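Local coordinates for protein halocarboxylic acid dehalogenase DehI (Pseudomonas putida, PDB 3BJX) that acts as a Group I haloacid dehalogenase, probably hydrolysing the carbon-halogen bond of 2-halocarboxylic acids, at residues V121-N126 and H293-L298; Y127-Y132 and D286-I291. All coordinates share one frame; numbering follows the deposited sequence.

Contact 1. Residues V121-N126 and H293-L298; sequences VLYAFN and HITECL
Leu122 and Thr295 face each other where helix 112-143 passes helix 267-299, their CA atoms 6.5 Å apart. The axes of the two segments lie 10.2 Å from each other and run at 135°, so a short patch of each segment meets and a few side chains fill it. Thr295, which loses the most surface to the contact, meets three residues with its two branches. Its hydroxyl lies beside its own backbone N (chi1 -48°), which brings OG1 back toward the turn before, where it donates to the carbonyl of Ile291. The same oxygen accepts from the other helix: Asn126 ND2 stands 2.8 Å from Thr295 OG1, with the N-H pointing almost straight at it (174°) and the oxygen nearly in the amide plane. The methyl branch turns to Tyr123, with CG2 of Thr295 3.5 Å from CE1 of Tyr123, meeting the ring obliquely; the phenol hydroxyl reaches beyond it to Asp299. Leu122 supplies the apolar half. Its CB passes 3.7 Å from Thr295 OG1, and both of its methyls reach CG2 of Ile294, CD2 at 3.8 Å. Leu298 touches Leu122 more loosely, on the CD1 side. Ile294 suits this place because its branched chain serves two neighbours, with CG2 against Leu122 and other contacts to Val218 and Val222 of helix 212-223. With an alanine at Asn126, the OG1 of Thr295 is likely to lose its cross-helix donor in a buried setting, and a gap to open beside its methyl. The small, two-faced threonine thus allows a polar link and apolar packing at one spot: its oxygen both gives and receives a hydrogen bond, which pays for its burial, while leucine and isoleucine close the greasy side.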
ATOM      1  N   VAL A 121      17.194  -4.220  21.799  1.00 17.52           N
ATOM      2  CA  VAL A 121      16.552  -3.473  20.720  1.00 15.43           C
ATOM      3  C   VAL A 121      15.650  -4.386  19.895  1.00 15.93           C
ATOM      4  O   VAL A 121      14.471  -4.088  19.674  1.00 17.40           O
ATOM      5  CB  VAL A 121      17.643  -2.817  19.785  1.00 14.60           C
ATOM      6  CG1 VAL A 121      17.036  -2.289  18.457  1.00 13.47           C
ATOM      7  CG2 VAL A 121      18.427  -1.735  20.543  1.00 11.38           C
ATOM      8  N   LEU A 122      16.196  -5.514  19.446  1.00 16.00           N
ATOM      9  CA  LEU A 122      15.402  -6.460  18.676  1.00 15.86           C
ATOM     10  C   LEU A 122      14.117  -6.848  19.444  1.00 15.96           C
ATOM     11  O   LEU A 122      13.023  -6.867  18.859  1.00 17.66           O
ATOM     12  CB  LEU A 122      16.237  -7.685  18.266  1.00 15.65           C
ATOM     13  CG  LEU A 122      17.393  -7.544  17.257  1.00 14.76           C
ATOM     14  CD1 LEU A 122      18.238  -8.827  17.228  1.00 12.16           C
ATOM     15  CD2 LEU A 122      16.894  -7.214  15.862  1.00 13.09           C
ATOM     16  N   TYR A 123      14.242  -7.089  20.752  1.00 15.00           N
ATOM     17  CA  TYR A 123      13.101  -7.516  21.604  1.00 13.93           C
ATOM     18  C   TYR A 123      12.033  -6.454  21.819  1.00 13.91           C
ATOM     19  O   TYR A 123      10.832  -6.774  21.858  1.00 15.06           O
ATOM     20  CB  TYR A 123      13.598  -8.016  22.964  1.00 15.81           C
ATOM     21  CG  TYR A 123      14.151  -9.434  22.946  1.00 16.68           C
ATOM     22  CD1 TYR A 123      14.694  -9.985  21.764  1.00 17.62           C
ATOM     23  CD2 TYR A 123      14.152 -10.211  24.088  1.00 14.91           C
ATOM     24  CE1 TYR A 123      15.205 -11.259  21.726  1.00 17.31           C
ATOM     25  CE2 TYR A 123      14.666 -11.495  24.057  1.00 17.66           C
ATOM     26  CZ  TYR A 123      15.193 -12.005  22.862  1.00 17.27           C
ATOM     27  OH  TYR A 123      15.703 -13.266  22.796  1.00 18.11           O
ATOM     28  N   ALA A 124      12.454  -5.200  21.993  1.00 12.51           N
ATOM     29  CA  ALA A 124      11.509  -4.104  22.158  1.00 13.72           C
ATOM     30  C   ALA A 124      10.636  -3.973  20.923  1.00 14.76           C
ATOM     31  O   ALA A 124       9.459  -3.606  21.025  1.00 18.62           O
ATOM     32  CB  ALA A 124      12.242  -2.775  22.427  1.00 14.15           C
ATOM     33  N   PHE A 125      11.227  -4.224  19.761  1.00 13.95           N
ATOM     34  CA  PHE A 125      10.537  -4.098  18.495  1.00 14.39           C
ATOM     35  C   PHE A 125       9.667  -5.290  18.219  1.00 15.25           C
ATOM     36  O   PHE A 125       8.539  -5.104  17.784  1.00 15.98           O
ATOM     37  CB  PHE A 125      11.502  -3.856  17.328  1.00 14.38           C
ATOM     38  CG  PHE A 125      11.953  -2.440  17.226  1.00 13.60           C
ATOM     39  CD1 PHE A 125      11.119  -1.484  16.708  1.00 11.56           C
ATOM     40  CD2 PHE A 125      13.202  -2.056  17.699  1.00 12.60           C
ATOM     41  CE1 PHE A 125      11.523  -0.167  16.641  1.00 12.75           C
ATOM     42  CE2 PHE A 125      13.597  -0.742  17.639  1.00 12.30           C
ATOM     43  CZ  PHE A 125      12.762   0.204  17.123  1.00 12.41           C
ATOM     44  N   ASN A 126      10.194  -6.500  18.448  1.00 16.56           N
ATOM     45  CA  ASN A 126       9.392  -7.733  18.424  1.00 15.99           C
ATOM     46  C   ASN A 126       8.116  -7.627  19.225  1.00 16.12           C
ATOM     47  O   ASN A 126       7.089  -8.133  18.798  1.00 16.29           O
ATOM     48  CB  ASN A 126      10.205  -8.946  18.897  1.00 16.54           C
ATOM     49  CG  ASN A 126      11.306  -9.290  17.941  1.00 17.16           C
ATOM     50  OD1 ASN A 126      11.307  -8.787  16.815  1.00 18.37           O
ATOM     51  ND2 ASN A 126      12.265 -10.120  18.371  1.00 14.51           N
ATOM     52  N   HIS A 293      12.661 -12.535  12.138  1.00 18.46           N
ATOM     53  CA  HIS A 293      13.645 -13.362  11.437  1.00 17.68           C
ATOM     54  C   HIS A 293      15.065 -13.177  11.917  1.00 17.52           C
ATOM     55  O   HIS A 293      15.736 -14.153  12.202  1.00 20.96           O
ATOM     56  CB  HIS A 293      13.611 -13.196   9.923  1.00 17.12           C
ATOM     57  CG  HIS A 293      14.353 -14.284   9.207  1.00 16.61           C
ATOM     58  ND1 HIS A 293      14.005 -15.615   9.321  1.00 14.12           N
ATOM     59  CD2 HIS A 293      15.439 -14.243   8.397  1.00 14.37           C
ATOM     60  CE1 HIS A 293      14.838 -16.342   8.597  1.00 14.16           C
ATOM     61  NE2 HIS A 293      15.719 -15.535   8.032  1.00 13.16           N
ATOM     62  N   ILE A 294      15.526 -11.937  12.011  1.00 17.07           N
ATOM     63  CA  ILE A 294      16.855 -11.652  12.562  1.00 14.38           C
ATOM     64  C   ILE A 294      16.986 -12.202  13.990  1.00 15.48           C
ATOM     65  O   ILE A 294      17.961 -12.856  14.321  1.00 15.04           O
ATOM     66  CB  ILE A 294      17.127 -10.125  12.539  1.00 14.15           C
ATOM     67  CG1 ILE A 294      17.358  -9.640  11.102  1.00 11.98           C
ATOM     68  CG2 ILE A 294      18.298  -9.742  13.439  1.00 11.45           C
ATOM     69  CD1 ILE A 294      17.146  -8.124  10.892  1.00 11.08           C
ATOM     70  N   THR A 295      15.990 -11.937  14.828  1.00 16.55           N
ATOM     71  CA  THR A 295      15.949 -12.468  16.195  1.00 17.33           C
ATOM     72  C   THR A 295      16.090 -13.978  16.252  1.00 18.85           C
ATOM     73  O   THR A 295      16.807 -14.503  17.107  1.00 18.79           O
ATOM     74  CB  THR A 295      14.677 -12.035  16.920  1.00 15.82           C
ATOM     75  OG1 THR A 295      14.501 -10.624  16.728  1.00 15.92           O
ATOM     76  CG2 THR A 295      14.769 -12.315  18.413  1.00 15.25           C
ATOM     77  N   GLU A 296      15.421 -14.667  15.329  1.00 20.34           N
ATOM     78  CA  GLU A 296      15.453 -16.120  15.263  1.00 20.73           C
ATOM     79  C   GLU A 296      16.847 -16.644  14.886  1.00 20.96           C
ATOM     80  O   GLU A 296      17.285 -17.679  15.386  1.00 21.37           O
ATOM     81  CB  GLU A 296      14.403 -16.617  14.268  1.00 21.50           C
ATOM     82  CG  GLU A 296      14.186 -18.124  14.277  1.00 21.59           C
ATOM     83  CD  GLU A 296      13.333 -18.621  13.121  1.00 22.58           C
ATOM     84  OE1 GLU A 296      12.599 -17.829  12.470  1.00 22.70           O
ATOM     85  OE2 GLU A 296      13.408 -19.833  12.854  1.00 23.02           O
ATOM     86  N   CYS A 297      17.528 -15.934  13.992  1.00 20.67           N
ATOM     87  CA  CYS A 297      18.875 -16.291  13.588  1.00 20.27           C
ATOM     88  C   CYS A 297      19.823 -16.098  14.737  1.00 21.44           C
ATOM     89  O   CYS A 297      20.875 -16.724  14.769  1.00 22.38           O
ATOM     90  CB  CYS A 297      19.343 -15.429  12.426  1.00 21.21           C
ATOM     91  SG  CYS A 297      18.613 -15.837  10.831  1.00 17.74           S
ATOM     92  N   LEU A 298      19.446 -15.235  15.685  1.00 21.87           N
ATOM     93  CA  LEU A 298      20.271 -14.957  16.854  1.00 21.05           C
ATOM     94  C   LEU A 298      20.007 -15.923  18.012  1.00 22.68           C
ATOM     95  O   LEU A 298      20.950 -16.515  18.537  1.00 22.68           O
ATOM     96  CB  LEU A 298      20.102 -13.510  17.322  1.00 19.84           C
ATOM     97  CG  LEU A 298      21.125 -13.023  18.364  1.00 20.06           C
ATOM     98  CD1 LEU A 298      22.513 -12.912  17.752  1.00 17.38           C
ATOM     99  CD2 LEU A 298      20.707 -11.693  19.018  1.00 18.49           C
TER

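Contact 2. Residues Y127-Y132 and D286-I291; sequences YGNPKY and DITISI
Asn129 and Thr288 bring the two backbones to within 5.5 Å, CA to CA, where segments 127-132 and 286-291, on helices 112-143 and 267-299, run nearly antiparallel at 160° with their axes 9.2 Å apart. The first helix is kinked here, because Pro130 has no N-H to offer the preceding turn. Thr288 fits against this kink: its OG1 lies 3.4 Å from CB of Asn129 and 3.7 Å from N of Pro130. Set anti to the carbonyl carbon (chi1 -66°), that hydroxyl is carried toward the previous turn of its own helix, where it is hydrogen-bonded to Ile284. The proline ring also packs on Ala84 and Leu87 of helix 78-90. The contact thus belongs to an antiparallel helix pair buried near the centre of an all-helical enzyme. A small hydroxyl residue permits the close approach, and the polar amide of Asn129 uses a water as bridge: ND2 of Asn129 donates to it at 3.2 Å, and the water donates to the carbonyl O of Thr288 at 2.9 Å. The same ND2 is also hydrogen-bonded to Asp204, and it passes 3.7 Å from the CG2 methyl of Ile287. A sulfate, probably from the crystallisation liquor, lies about 3 Å, nearest atoms, from the Asn129 side chain.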
ATOM      1  N   TYR A 127       8.194  -6.960  20.379  1.00 16.50           N
ATOM      2  CA  TYR A 127       7.039  -6.733  21.237  1.00 16.65           C
ATOM      3  C   TYR A 127       6.035  -5.714  20.689  1.00 17.06           C
ATOM      4  O   TYR A 127       4.831  -5.960  20.718  1.00 17.53           O
ATOM      5  CB  TYR A 127       7.464  -6.328  22.661  1.00 17.82           C
ATOM      6  CG  TYR A 127       6.280  -6.101  23.558  1.00 17.45           C
ATOM      7  CD1 TYR A 127       5.573  -7.183  24.068  1.00 17.91           C
ATOM      8  CD2 TYR A 127       5.838  -4.822  23.861  1.00 18.10           C
ATOM      9  CE1 TYR A 127       4.467  -7.006  24.876  1.00 17.47           C
ATOM     10  CE2 TYR A 127       4.708  -4.622  24.675  1.00 18.52           C
ATOM     11  CZ  TYR A 127       4.028  -5.734  25.182  1.00 18.62           C
ATOM     12  OH  TYR A 127       2.907  -5.606  25.994  1.00 17.26           O
ATOM     13  N   GLY A 128       6.516  -4.561  20.224  1.00 15.76           N
ATOM     14  CA  GLY A 128       5.601  -3.523  19.793  1.00 13.94           C
ATOM     15  C   GLY A 128       5.118  -3.620  18.362  1.00 12.98           C
ATOM     16  O   GLY A 128       4.076  -3.074  18.033  1.00 13.04           O
ATOM     17  N   ASN A 129       5.882  -4.308  17.516  1.00 12.70           N
ATOM     18  CA  ASN A 129       5.663  -4.316  16.068  1.00 12.14           C
ATOM     19  C   ASN A 129       4.283  -4.857  15.721  1.00 10.80           C
ATOM     20  O   ASN A 129       3.522  -4.163  15.052  1.00  8.47           O
ATOM     21  CB  ASN A 129       6.810  -5.038  15.311  1.00 12.44           C
ATOM     22  CG  ASN A 129       7.902  -4.082  14.821  1.00 13.07           C
ATOM     23  OD1 ASN A 129       7.748  -2.860  14.886  1.00 15.04           O
ATOM     24  ND2 ASN A 129       9.006  -4.635  14.317  1.00 10.59           N
ATOM     25  N   PRO A 130       3.937  -6.071  16.225  1.00 10.98           N
ATOM     26  CA  PRO A 130       2.569  -6.617  16.080  1.00 10.46           C
ATOM     27  C   PRO A 130       1.483  -5.729  16.721  1.00 11.74           C
ATOM     28  O   PRO A 130       0.354  -5.628  16.187  1.00 10.17           O
ATOM     29  CB  PRO A 130       2.638  -7.977  16.796  1.00 10.24           C
ATOM     30  CG  PRO A 130       3.876  -7.934  17.656  1.00  9.79           C
ATOM     31  CD  PRO A 130       4.828  -7.001  16.949  1.00  9.22           C
ATOM     32  N   LYS A 131       1.807  -5.076  17.838  1.00 12.41           N
ATOM     33  CA  LYS A 131       0.812  -4.163  18.470  1.00 14.34           C
ATOM     34  C   LYS A 131       0.469  -3.009  17.532  1.00 14.60           C
ATOM     35  O   LYS A 131      -0.713  -2.707  17.307  1.00 15.78           O
ATOM     36  CB  LYS A 131       1.280  -3.649  19.831  1.00 13.90           C
ATOM     37  CG  LYS A 131       1.618  -4.764  20.789  1.00 14.66           C
ATOM     38  CD  LYS A 131       1.834  -4.289  22.189  1.00 15.49           C
ATOM     39  CE  LYS A 131       0.522  -4.218  22.943  1.00 17.76           C
ATOM     40  NZ  LYS A 131       0.762  -3.873  24.393  1.00 19.85           N
ATOM     41  N   TYR A 132       1.503  -2.402  16.949  1.00 13.12           N
ATOM     42  CA  TYR A 132       1.318  -1.359  15.955  1.00 13.26           C
ATOM     43  C   TYR A 132       0.596  -1.815  14.703  1.00 12.92           C
ATOM     44  O   TYR A 132      -0.131  -1.046  14.107  1.00 16.20           O
ATOM     45  CB  TYR A 132       2.651  -0.720  15.565  1.00 11.21           C
ATOM     46  CG  TYR A 132       3.088   0.336  16.516  1.00 10.77           C
ATOM     47  CD1 TYR A 132       2.325   1.493  16.698  1.00 10.88           C
ATOM     48  CD2 TYR A 132       4.282   0.193  17.249  1.00  9.81           C
ATOM     49  CE1 TYR A 132       2.735   2.483  17.604  1.00 11.40           C
ATOM     50  CE2 TYR A 132       4.700   1.172  18.124  1.00 10.22           C
ATOM     51  CZ  TYR A 132       3.920   2.308  18.311  1.00 10.47           C
ATOM     52  OH  TYR A 132       4.357   3.278  19.172  1.00  9.71           O
ATOM     53  N   ASP A 286       5.593  -6.428   7.101  1.00 14.23           N
ATOM     54  CA  ASP A 286       6.910  -6.794   6.555  1.00 14.54           C
ATOM     55  C   ASP A 286       7.973  -6.688   7.628  1.00 15.78           C
ATOM     56  O   ASP A 286       8.819  -7.591   7.752  1.00 16.64           O
ATOM     57  CB  ASP A 286       7.342  -5.872   5.409  1.00 14.13           C
ATOM     58  CG  ASP A 286       6.450  -5.972   4.183  1.00 14.92           C
ATOM     59  OD1 ASP A 286       5.682  -6.937   4.024  1.00 13.76           O
ATOM     60  OD2 ASP A 286       6.535  -5.055   3.353  1.00 16.77           O
ATOM     61  N   ILE A 287       7.956  -5.566   8.363  1.00 15.51           N
ATOM     62  CA  ILE A 287       8.972  -5.301   9.375  1.00 15.47           C
ATOM     63  C   ILE A 287       8.815  -6.251  10.542  1.00 15.48           C
ATOM     64  O   ILE A 287       9.820  -6.746  11.063  1.00 17.13           O
ATOM     65  CB  ILE A 287       9.022  -3.808   9.865  1.00 15.84           C
ATOM     66  CG1 ILE A 287       9.304  -2.830   8.708  1.00 15.24           C
ATOM     67  CG2 ILE A 287      10.091  -3.635  10.933  1.00 14.38           C
ATOM     68  CD1 ILE A 287      10.640  -3.032   7.982  1.00 13.99           C
ATOM     69  N   THR A 288       7.572  -6.516  10.950  1.00 15.69           N
ATOM     70  CA  THR A 288       7.308  -7.519  11.975  1.00 14.61           C
ATOM     71  C   THR A 288       8.028  -8.841  11.634  1.00 16.09           C
ATOM     72  O   THR A 288       8.698  -9.441  12.489  1.00 17.18           O
ATOM     73  CB  THR A 288       5.769  -7.768  12.246  1.00 13.99           C
ATOM     74  OG1 THR A 288       5.158  -6.600  12.815  1.00 12.48           O
ATOM     75  CG2 THR A 288       5.591  -8.906  13.257  1.00 12.07           C
ATOM     76  N   ILE A 289       7.901  -9.287  10.387  1.00 15.38           N
ATOM     77  CA  ILE A 289       8.576 -10.508   9.934  1.00 14.33           C
ATOM     78  C   ILE A 289      10.103 -10.421   9.895  1.00 14.39           C
ATOM     79  O   ILE A 289      10.781 -11.365  10.307  1.00 15.28           O
ATOM     80  CB  ILE A 289       8.060 -10.951   8.520  1.00 12.50           C
ATOM     81  CG1 ILE A 289       6.568 -11.292   8.570  1.00 13.03           C
ATOM     82  CG2 ILE A 289       8.850 -12.134   7.992  1.00 12.52           C
ATOM     83  CD1 ILE A 289       5.913 -11.213   7.200  1.00  8.59           C
ATOM     84  N   SER A 290      10.644  -9.324   9.348  1.00 13.45           N
ATOM     85  CA  SER A 290      12.082  -9.213   9.093  1.00 10.89           C
ATOM     86  C   SER A 290      12.894  -9.276  10.393  1.00 12.15           C
ATOM     87  O   SER A 290      13.975  -9.900  10.451  1.00 11.72           O
ATOM     88  CB  SER A 290      12.397  -7.890   8.376  1.00 10.28           C
ATOM     89  OG  SER A 290      11.949  -7.873   7.031  1.00  8.96           O
ATOM     90  N   ILE A 291      12.373  -8.593  11.418  1.00 13.68           N
ATOM     91  CA  ILE A 291      13.049  -8.424  12.713  1.00 14.15           C
ATOM     92  C   ILE A 291      12.915  -9.671  13.568  1.00 14.86           C
ATOM     93  O   ILE A 291      13.863 -10.060  14.245  1.00 16.13           O
ATOM     94  CB  ILE A 291      12.563  -7.124  13.467  1.00 13.97           C
ATOM     95  CG1 ILE A 291      12.832  -5.877  12.605  1.00 12.48           C
ATOM     96  CG2 ILE A 291      13.186  -6.995  14.850  1.00 12.27           C
ATOM     97  CD1 ILE A 291      14.270  -5.585  12.304  1.00 15.37           C
TER
HETATM   98  O   HOH W   1       9.364  -7.804  14.762  1.00 13.59           O

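How the contacts relate
From the N terminus, after several earlier helices, 78-90 among them, the chain reaches helix 112-143, which carries 121-126 and, immediately after, 127-132. It then passes through the helices between, among them 183-195, 203-208, 212-223 and 230-248, before entering helix 267-299 and running through 286-291 to 293-298. Contact 1 therefore closes the longer loop, of 166 residues, and contact 2 is nested inside it, as an antiparallel pair requires. Their centres are 9 Å apart, and they merge where Ile291 CG2 packs 3.8 Å from Leu122 CD2. Together they tie these two long helices along successive turns, with helices 78-90, 203-208 and 212-223 packed round them.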